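Local coordinates for protein vacuolar aminopeptidase 1 (Saccharomyces cerevisiae, PDB 5JGF) that removes amino acids, preferably neutral or hydrophobic ones, from the N-terminus of peptides and proteins in the vacuole as a zinc-dependent, dodecameric aminopeptidase, at residues D[14-19]-D[246-251]. Residues are numbered along the deposited sequence; the frame is centred on the assembly and turned at random.
Sequences EFIDFI and GTIGGI
I16 meets G246 and I248 with an extended side chain: its CG1 branch stands anti to the carbonyl carbon (chi1 -73°) and runs on nearly straight at chi2 174°, carrying CD1 out from the helix to the start of the strand. The other branch, CG2, lies against the peptide between G246 and T247, 3.5 Å from G246 O, while CD1 rests on the same peptide at its nitrogen end, 3.9 Å from T247 N. Both methyls sit over the same face of this peptide, CG2 toward its oxygen end and CD1 toward its nitrogen end. I248 completes the apolar contact; its side chain bends at chi2 (-56°) and brings its own CD1 to 4.0 Å from I16 CD1, methyl against methyl. G246 has no side chain, and a beta carbon there would crowd I16 CG2, which lets the chain just before the strand approach the helix closely. No direct hydrogen bond joins the two segments. A water does the polar work instead, donating to I16 O at 2.8 Å and accepting from G246 N at 2.9 Å. In the fold, helix 7-21 of this M18 peptidase packs here, through I16, against the beginning of strand 247-249, which within this chain is an outer strand of a small three-stranded antiparallel sheet and pairs with 255-258; L256 on that neighbouring strand touches both I16 and I248. An alanine in place of I16 would probably open a gap beside the G246–T247 peptide and leave I248 CD1 without its methyl partner on the helix. One residue further along the helix, D17 OD1 forms a salt bridge with K245, just ahead of G246. Beyond the strand, G250 and I251 make backbone hydrogen bonds to a neighbouring subunit.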
loop_
_atom_site.group_PDB
_atom_site.type_symbol
_atom_site.label_atom_id
_atom_site.label_comp_id
_atom_site.label_asym_id
_atom_site.label_seq_id
_atom_site.Cartn_x
_atom_site.Cartn_y
_atom_site.Cartn_z
ATOM N N GLU D 14 -19.326 -15.536 -51.014
ATOM C CA GLU D 14 -20.664 -14.960 -50.932
ATOM C C GLU D 14 -20.848 -14.354 -49.548
ATOM O O GLU D 14 -21.438 -13.283 -49.406
ATOM C CB GLU D 14 -21.738 -16.026 -51.164
ATOM C CG GLU D 14 -21.905 -16.464 -52.613
ATOM C CD GLU D 14 -22.253 -15.310 -53.539
ATOM O OE1 GLU D 14 -23.081 -14.457 -53.155
ATOM O OE2 GLU D 14 -21.704 -15.265 -54.661
ATOM N N PHE D 15 -20.346 -15.047 -48.528
ATOM C CA PHE D 15 -20.459 -14.554 -47.159
ATOM C C PHE D 15 -19.691 -13.242 -47.006
ATOM O O PHE D 15 -20.194 -12.284 -46.419
ATOM C CB PHE D 15 -19.913 -15.585 -46.162
ATOM C CG PHE D 15 -19.924 -15.104 -44.733
ATOM C CD1 PHE D 15 -21.127 -14.852 -44.079
ATOM C CD2 PHE D 15 -18.730 -14.872 -44.053
ATOM C CE1 PHE D 15 -21.143 -14.369 -42.762
ATOM C CE2 PHE D 15 -18.734 -14.391 -42.740
ATOM C CZ PHE D 15 -19.943 -14.139 -42.095
ATOM N N ILE D 16 -18.469 -13.202 -47.526
ATOM C CA ILE D 16 -17.653 -11.990 -47.443
ATOM C C ILE D 16 -18.383 -10.815 -48.097
ATOM O O ILE D 16 -18.427 -9.712 -47.543
ATOM C CB ILE D 16 -16.272 -12.205 -48.111
ATOM C CG1 ILE D 16 -15.405 -13.096 -47.213
ATOM C CG2 ILE D 16 -15.595 -10.862 -48.386
ATOM C CD1 ILE D 16 -14.078 -13.498 -47.829
ATOM N N ASP D 17 -18.964 -11.053 -49.269
ATOM C CA ASP D 17 -19.700 -10.002 -49.966
ATOM C C ASP D 17 -20.918 -9.562 -49.152
ATOM O O ASP D 17 -21.223 -8.375 -49.074
ATOM C CB ASP D 17 -20.146 -10.480 -51.352
ATOM C CG ASP D 17 -18.977 -10.749 -52.279
ATOM O OD1 ASP D 17 -17.888 -10.182 -52.042
ATOM O OD2 ASP D 17 -19.149 -11.516 -53.254
ATOM N N PHE D 18 -21.601 -10.529 -48.547
ATOM C CA PHE D 18 -22.777 -10.262 -47.721
ATOM C C PHE D 18 -22.411 -9.327 -46.568
ATOM O O PHE D 18 -23.086 -8.326 -46.324
ATOM C CB PHE D 18 -23.331 -11.593 -47.187
ATOM C CG PHE D 18 -24.137 -11.473 -45.919
ATOM C CD1 PHE D 18 -25.381 -10.852 -45.915
ATOM C CD2 PHE D 18 -23.660 -12.023 -44.731
ATOM C CE1 PHE D 18 -26.144 -10.782 -44.742
ATOM C CE2 PHE D 18 -24.409 -11.960 -43.557
ATOM C CZ PHE D 18 -25.655 -11.340 -43.561
ATOM N N ILE D 19 -21.329 -9.650 -45.867
ATOM C CA ILE D 19 -20.885 -8.834 -44.743
ATOM C C ILE D 19 -20.515 -7.424 -45.196
ATOM O O ILE D 19 -20.883 -6.440 -44.557
ATOM C CB ILE D 19 -19.663 -9.484 -44.046
ATOM C CG1 ILE D 19 -20.101 -10.756 -43.310
ATOM C CG2 ILE D 19 -18.996 -8.483 -43.101
ATOM C CD1 ILE D 19 -21.032 -10.510 -42.127
ATOM N N GLY D 246 -13.845 -8.233 -46.155
ATOM C CA GLY D 246 -13.296 -9.482 -45.654
ATOM C C GLY D 246 -12.336 -10.097 -46.655
ATOM O O GLY D 246 -12.360 -9.755 -47.841
ATOM N N THR D 247 -11.495 -11.014 -46.186
ATOM C CA THR D 247 -10.513 -11.649 -47.049
ATOM C C THR D 247 -10.203 -13.082 -46.625
ATOM O O THR D 247 -10.284 -13.427 -45.444
ATOM C CB THR D 247 -9.176 -10.875 -47.018
ATOM O OG1 THR D 247 -9.418 -9.480 -47.242
ATOM C CG2 THR D 247 -8.229 -11.401 -48.089
ATOM N N ILE D 248 -9.855 -13.917 -47.597
ATOM C CA ILE D 248 -9.462 -15.284 -47.299
ATOM C C ILE D 248 -7.984 -15.137 -46.951
ATOM O O ILE D 248 -7.237 -14.504 -47.694
ATOM C CB ILE D 248 -9.625 -16.204 -48.531
ATOM C CG1 ILE D 248 -11.111 -16.380 -48.844
ATOM C CG2 ILE D 248 -8.964 -17.554 -48.276
ATOM C CD1 ILE D 248 -11.929 -16.925 -47.675
ATOM N N GLY D 249 -7.564 -15.704 -45.824
ATOM C CA GLY D 249 -6.177 -15.563 -45.420
ATOM C C GLY D 249 -5.482 -16.818 -44.941
ATOM O O GLY D 249 -6.062 -17.907 -44.916
ATOM N N GLY D 250 -4.226 -16.647 -44.537
ATOM C CA GLY D 250 -3.426 -17.766 -44.088
ATOM C C GLY D 250 -2.578 -18.175 -45.275
ATOM O O GLY D 250 -3.017 -18.045 -46.418
ATOM N N ILE D 251 -1.370 -18.658 -45.021
ATOM C CA ILE D 251 -0.486 -19.057 -46.109
ATOM C C ILE D 251 -1.107 -20.150 -46.982
ATOM O O ILE D 251 -0.786 -20.265 -48.169
ATOM C CB ILE D 251 0.888 -19.525 -45.562
ATOM C CG1 ILE D 251 1.924 -19.496 -46.686
ATOM C CG2 ILE D 251 0.774 -20.919 -44.962
ATOM C CD1 ILE D 251 3.358 -19.613 -46.198
HETATM O O HOH W 1 -16.644 -8.666 -45.722
#